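Local coordinates for hypothetical protein TM1553 (Thermotoga maritima, PDB 1VRM) that belongs to the ApbE family and probably acts, like its relatives, as a flavin transferase that attaches FMN covalently to target proteins, at residues F59-D73 and R151-G163. Residues are numbered along the deposited sequence; the frame is centred on the assembly and turned at random.
Sequences FSFTDERSVVKKIND and RVMVKNGVKIDLG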
loop_
_atom_site.group_PDB
_atom_site.type_symbol
_atom_site.label_atom_id
_atom_site.label_comp_id
_atom_site.label_asym_id
_atom_site.label_seq_id
_atom_site.Cartn_x
_atom_site.Cartn_y
_atom_site.Cartn_z
ATOM N N PHE A 59 -9.614 9.321 -2.293
ATOM C CA PHE A 59 -8.787 9.119 -1.102
ATOM C C PHE A 59 -7.458 9.877 -1.171
ATOM O O PHE A 59 -6.582 9.634 -0.365
ATOM C CB PHE A 59 -8.632 7.626 -0.835
ATOM C CG PHE A 59 -9.946 6.968 -0.537
ATOM C CD1 PHE A 59 -10.646 7.271 0.594
ATOM C CD2 PHE A 59 -10.552 6.117 -1.450
ATOM C CE1 PHE A 59 -11.886 6.672 0.823
ATOM C CE2 PHE A 59 -11.798 5.532 -1.198
ATOM C CZ PHE A 59 -12.432 5.812 -0.048
ATOM N N SER A 60 -7.341 10.838 -2.078
ATOM C CA SER A 60 -6.154 11.629 -2.279
ATOM C C SER A 60 -5.854 12.547 -1.105
ATOM O O SER A 60 -6.767 13.037 -0.439
ATOM C CB SER A 60 -6.330 12.536 -3.520
ATOM O OG SER A 60 -5.247 13.440 -3.667
ATOM N N PHE A 61 -4.574 12.791 -0.846
ATOM C CA PHE A 61 -4.227 13.747 0.206
ATOM C C PHE A 61 -4.482 15.158 -0.288
ATOM O O PHE A 61 -4.685 16.052 0.523
ATOM C CB PHE A 61 -2.759 13.572 0.624
ATOM C CG PHE A 61 -2.388 14.278 1.895
ATOM C CD1 PHE A 61 -2.597 13.667 3.115
ATOM C CD2 PHE A 61 -1.833 15.551 1.878
ATOM C CE1 PHE A 61 -2.225 14.322 4.316
ATOM C CE2 PHE A 61 -1.489 16.201 3.074
ATOM C CZ PHE A 61 -1.698 15.551 4.275
ATOM N N THR A 62 -4.461 15.361 -1.623
ATOM C CA THR A 62 -4.468 16.722 -2.182
ATOM C C THR A 62 -5.630 17.116 -3.074
ATOM O O THR A 62 -5.939 18.310 -3.194
ATOM C CB THR A 62 -3.198 16.948 -2.995
ATOM O OG1 THR A 62 -3.162 15.993 -4.060
ATOM C CG2 THR A 62 -1.991 16.762 -2.133
ATOM N N ASP A 63 -6.276 16.145 -3.699
ATOM C CA ASP A 63 -7.330 16.468 -4.675
ATOM C C ASP A 63 -8.520 17.103 -3.974
ATOM O O ASP A 63 -8.978 16.631 -2.956
ATOM C CB ASP A 63 -7.834 15.237 -5.431
ATOM C CG ASP A 63 -8.652 15.617 -6.637
ATOM O OD1 ASP A 63 -9.845 15.957 -6.483
ATOM O OD2 ASP A 63 -8.079 15.543 -7.730
ATOM N N GLU A 64 -9.060 18.158 -4.569
ATOM C CA GLU A 64 -10.180 18.865 -3.948
ATOM C C GLU A 64 -11.414 17.987 -3.811
ATOM O O GLU A 64 -12.257 18.263 -2.971
ATOM C CB GLU A 64 -10.533 20.166 -4.708
ATOM C CG GLU A 64 -9.432 21.230 -4.724
ATOM C CD GLU A 64 -9.020 21.747 -3.345
ATOM O OE1 GLU A 64 -9.723 21.475 -2.342
ATOM O OE2 GLU A 64 -7.975 22.443 -3.273
ATOM N N ARG A 65 -11.514 16.921 -4.603
ATOM C CA ARG A 65 -12.664 16.006 -4.549
ATOM C C ARG A 65 -12.516 14.944 -3.452
ATOM O O ARG A 65 -13.359 14.061 -3.309
ATOM C CB ARG A 65 -12.817 15.291 -5.900
ATOM C CG ARG A 65 -13.012 16.253 -7.107
ATOM C CD ARG A 65 -12.795 15.532 -8.450
ATOM N NE ARG A 65 -11.391 15.395 -8.825
ATOM C CZ ARG A 65 -10.977 14.819 -9.954
ATOM N NH1 ARG A 65 -11.856 14.351 -10.842
ATOM N NH2 ARG A 65 -9.679 14.734 -10.217
ATOM N N SER A 66 -11.405 14.962 -2.748
ATOM C CA SER A 66 -11.098 13.896 -1.835
ATOM C C SER A 66 -11.857 13.991 -0.501
ATOM O O SER A 66 -11.906 15.036 0.139
ATOM C CB SER A 66 -9.595 13.884 -1.517
ATOM O OG SER A 66 -9.325 13.009 -0.450
ATOM N N VAL A 67 -12.353 12.861 -0.044
ATOM C CA VAL A 67 -12.988 12.778 1.296
ATOM C C VAL A 67 -11.898 12.775 2.406
ATOM O O VAL A 67 -12.161 13.193 3.544
ATOM C CB VAL A 67 -13.858 11.512 1.387
ATOM C CG1 VAL A 67 -13.002 10.231 1.391
ATOM C CG2 VAL A 67 -14.798 11.586 2.540
ATOM N N VAL A 68 -10.740 12.197 2.119
ATOM C CA VAL A 68 -9.602 12.278 3.027
ATOM C C VAL A 68 -9.222 13.748 3.235
ATOM O O VAL A 68 -9.022 14.167 4.371
ATOM C CB VAL A 68 -8.383 11.462 2.515
ATOM C CG1 VAL A 68 -7.064 11.840 3.231
ATOM C CG2 VAL A 68 -8.723 10.003 2.632
ATOM N N LYS A 69 -9.083 14.512 2.145
ATOM C CA LYS A 69 -8.755 15.929 2.248
ATOM C C LYS A 69 -9.866 16.618 3.027
ATOM O O LYS A 69 -9.571 17.468 3.902
ATOM C CB LYS A 69 -8.560 16.570 0.900
ATOM C CG LYS A 69 -8.132 18.017 0.964
ATOM C CD LYS A 69 -7.588 18.460 -0.359
ATOM C CE LYS A 69 -7.599 19.964 -0.464
ATOM N NZ LYS A 69 -6.792 20.550 0.600
ATOM N N LYS A 70 -11.119 16.266 2.769
ATOM C CA LYS A 70 -12.240 16.873 3.530
ATOM C C LYS A 70 -12.076 16.651 5.022
ATOM O O LYS A 70 -12.153 17.592 5.800
ATOM C CB LYS A 70 -13.593 16.319 3.089
ATOM C CG LYS A 70 -14.799 16.879 3.834
ATOM C CD LYS A 70 -16.036 16.164 3.319
ATOM C CE LYS A 70 -17.233 16.393 4.156
ATOM N NZ LYS A 70 -18.420 15.908 3.367
ATOM N N ILE A 71 -11.774 15.428 5.442
ATOM C CA ILE A 71 -11.572 15.170 6.851
ATOM C C ILE A 71 -10.346 15.958 7.362
ATOM O O ILE A 71 -10.415 16.693 8.385
ATOM C CB ILE A 71 -11.340 13.665 7.143
ATOM C CG1 ILE A 71 -12.616 12.850 6.854
ATOM C CG2 ILE A 71 -10.874 13.481 8.610
ATOM C CD1 ILE A 71 -12.369 11.372 6.623
ATOM N N ASN A 72 -9.239 15.891 6.629
ATOM C CA ASN A 72 -7.979 16.581 7.028
ATOM C C ASN A 72 -8.117 18.082 7.171
ATOM O O ASN A 72 -7.396 18.719 7.969
ATOM C CB ASN A 72 -6.844 16.233 6.104
ATOM C CG ASN A 72 -6.392 14.775 6.256
ATOM O OD1 ASN A 72 -6.687 14.121 7.275
ATOM N ND2 ASN A 72 -5.615 14.302 5.279
ATOM N N ASP A 73 -8.979 18.638 6.323
ATOM C CA ASP A 73 -9.207 20.073 6.289
ATOM C C ASP A 73 -10.312 20.514 7.276
ATOM O O ASP A 73 -10.634 21.702 7.333
ATOM C CB ASP A 73 -9.564 20.509 4.871
ATOM C CG ASP A 73 -8.353 20.522 3.919
ATOM O OD1 ASP A 73 -7.195 20.417 4.409
ATOM O OD2 ASP A 73 -8.612 20.691 2.714
ATOM N N ARG A 151 -19.605 9.084 11.416
ATOM C CA ARG A 151 -18.787 10.275 11.410
ATOM C C ARG A 151 -17.407 9.920 11.908
ATOM O O ARG A 151 -17.242 8.998 12.709
ATOM C CB ARG A 151 -19.387 11.387 12.279
ATOM C CG ARG A 151 -20.805 11.818 11.909
ATOM C CD ARG A 151 -21.298 13.025 12.706
ATOM N NE ARG A 151 -21.472 12.633 14.074
ATOM C CZ ARG A 151 -21.989 13.401 15.035
ATOM N NH1 ARG A 151 -22.335 14.656 14.778
ATOM N NH2 ARG A 151 -22.156 12.883 16.237
ATOM N N VAL A 152 -16.431 10.708 11.450
ATOM C CA VAL A 152 -15.011 10.588 11.838
ATOM C C VAL A 152 -14.571 11.954 12.376
ATOM O O VAL A 152 -15.023 13.004 11.882
ATOM C CB VAL A 152 -14.154 10.179 10.627
ATOM C CG1 VAL A 152 -12.622 10.222 10.923
ATOM C CG2 VAL A 152 -14.560 8.786 10.224
HETATM N N MSE A 153 -13.703 11.933 13.373
HETATM C CA MSE A 153 -13.067 13.164 13.832
HETATM C C MSE A 153 -11.598 12.896 13.954
HETATM O O MSE A 153 -11.200 11.829 14.425
HETATM C CB MSE A 153 -13.630 13.659 15.171
HETATM C CG MSE A 153 -12.798 14.853 15.658
HETATM SE SE MSE A 153 -13.743 15.791 17.058
HETATM C CE MSE A 153 -13.550 14.452 18.403
ATOM N N VAL A 154 -10.802 13.900 13.573
ATOM C CA VAL A 154 -9.345 13.858 13.794
ATOM C C VAL A 154 -8.990 14.872 14.870
ATOM O O VAL A 154 -9.319 16.043 14.722
ATOM C CB VAL A 154 -8.498 14.079 12.545
ATOM C CG1 VAL A 154 -8.553 12.853 11.662
ATOM C CG2 VAL A 154 -8.877 15.354 11.754
ATOM N N LYS A 155 -8.404 14.384 15.980
ATOM C CA LYS A 155 -7.926 15.257 17.032
ATOM C C LYS A 155 -6.407 15.435 16.999
ATOM O O LYS A 155 -5.671 14.744 16.271
ATOM C CB LYS A 155 -8.358 14.784 18.406
ATOM C CG LYS A 155 -7.920 13.489 18.793
ATOM C CD LYS A 155 -8.351 13.181 20.241
ATOM C CE LYS A 155 -7.642 11.940 20.739
ATOM N NZ LYS A 155 -7.822 11.754 22.209
ATOM N N ASN A 156 -5.948 16.423 17.779
ATOM C CA ASN A 156 -4.528 16.725 17.910
ATOM C C ASN A 156 -3.872 17.063 16.585
ATOM O O ASN A 156 -2.645 16.966 16.440
ATOM C CB ASN A 156 -3.791 15.585 18.611
ATOM C CG ASN A 156 -4.174 15.485 20.065
ATOM O OD1 ASN A 156 -4.254 16.507 20.742
ATOM N ND2 ASN A 156 -4.463 14.293 20.535
ATOM N N GLY A 157 -4.656 17.547 15.639
ATOM C CA GLY A 157 -4.143 18.032 14.383
ATOM C C GLY A 157 -3.653 16.936 13.473
ATOM O O GLY A 157 -2.973 17.216 12.474
ATOM N N VAL A 158 -4.059 15.698 13.703
ATOM C CA VAL A 158 -3.550 14.634 12.820
ATOM C C VAL A 158 -4.194 14.748 11.435
ATOM O O VAL A 158 -5.310 15.268 11.282
ATOM C CB VAL A 158 -3.689 13.209 13.345
ATOM C CG1 VAL A 158 -3.031 13.001 14.675
ATOM C CG2 VAL A 158 -5.108 12.790 13.373
ATOM N N LYS A 159 -3.481 14.237 10.445
ATOM C CA LYS A 159 -3.984 14.117 9.113
ATOM C C LYS A 159 -3.786 12.672 8.635
ATOM O O LYS A 159 -2.747 12.057 8.859
ATOM C CB LYS A 159 -3.302 15.062 8.157
ATOM C CG LYS A 159 -3.637 16.556 8.453
ATOM C CD LYS A 159 -3.133 17.429 7.351
ATOM C CE LYS A 159 -3.703 18.856 7.344
ATOM N NZ LYS A 159 -3.257 19.712 6.148
ATOM N N ILE A 160 -4.801 12.163 7.965
ATOM C CA ILE A 160 -4.844 10.776 7.454
ATOM C C ILE A 160 -4.202 10.768 6.075
ATOM O O ILE A 160 -4.478 11.636 5.237
ATOM C CB ILE A 160 -6.310 10.322 7.343
ATOM C CG1 ILE A 160 -6.940 10.232 8.758
ATOM C CG2 ILE A 160 -6.421 9.071 6.540
ATOM C CD1 ILE A 160 -8.442 10.101 8.787
ATOM N N ASP A 161 -3.362 9.786 5.815
ATOM C CA ASP A 161 -2.847 9.526 4.471
ATOM C C ASP A 161 -2.982 8.011 4.256
ATOM O O ASP A 161 -2.489 7.229 5.073
ATOM C CB ASP A 161 -1.381 9.919 4.263
ATOM C CG ASP A 161 -0.940 9.624 2.799
ATOM O OD1 ASP A 161 -1.158 10.471 1.894
ATOM O OD2 ASP A 161 -0.443 8.510 2.540
ATOM N N LEU A 162 -3.671 7.634 3.175
ATOM C CA LEU A 162 -3.997 6.217 2.895
ATOM C C LEU A 162 -3.071 5.604 1.834
ATOM O O LEU A 162 -3.354 4.509 1.327
ATOM C CB LEU A 162 -5.476 6.070 2.475
ATOM C CG LEU A 162 -6.501 6.436 3.552
ATOM C CD1 LEU A 162 -7.937 6.211 3.183
ATOM C CD2 LEU A 162 -6.224 5.659 4.858
ATOM N N GLY A 163 -1.941 6.244 1.540
ATOM C CA GLY A 163 -1.088 5.777 0.478
ATOM C C GLY A 163 -0.500 4.392 0.779
ATOM O O GLY A 163 -0.071 3.687 -0.152
HETATM O O HOH W 1 -4.268 9.620 1.289
HETATM O O HOH W 2 -6.269 17.829 10.677
HETATM O O HOH W 3 -4.964 18.819 3.917
#
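With CG of Asn-72 turned anti to the carbonyl carbon (chi1 -69°) and a small chi2 of -18°, the carboxamide at the end of helix 67-72 lies against the extended backbone at Ile-160. The arrangement is a worked example of an asparagine side chain reading both polar groups of one residue, as a neighbouring strand would, here joining a short helix to the chain that follows strand 151-154 through a type I' turn in the ApbE fold. Ile-160 N donates to Asn-72 OD1 over 2.8 Å, approaching tilted 27° from the carbonyl plane. In return, Asn-72 ND2 gives a nearly straight bond of 2.9 Å to a lone pair of Ile-160 O. Two bonds in opposite directions fix the amide's rotation and satisfy both polar backbone atoms of a buried residue. Replacing the carboxamide by the methyl of an alanine would take away both bonds and is likely to leave Ile-160 N and O without these mates and a gap beside the Lys-159 chain.

That extended chain crosses the Asn-72 side chain at a slant, bringing Lys-159 CD to 3.9 Å from CZ of the Phe-61 ring, which it crosses at about a right angle. Its ammonium forms a salt bridge with Glu-112 of helix 108-114, while a water links it to Asp-73. The same Phe-61 ring brings its edge to the Ile-160 carbonyl oxygen, 3.5 Å from CD1.

On the buried side, Ile-71 points CG2 between Val-154 CG1, at 3.9 Å, and Ile-160 CD1, while Leu-162 CD1 meets both Phe-59 CD1 and Val-68 CG2; helix 83-98 packs against this apolar layer through Leu-88 and Ile-89. At the far end, one water donates to Phe-59 O and accepts from Leu-162 N, each bond 2.8 Å long.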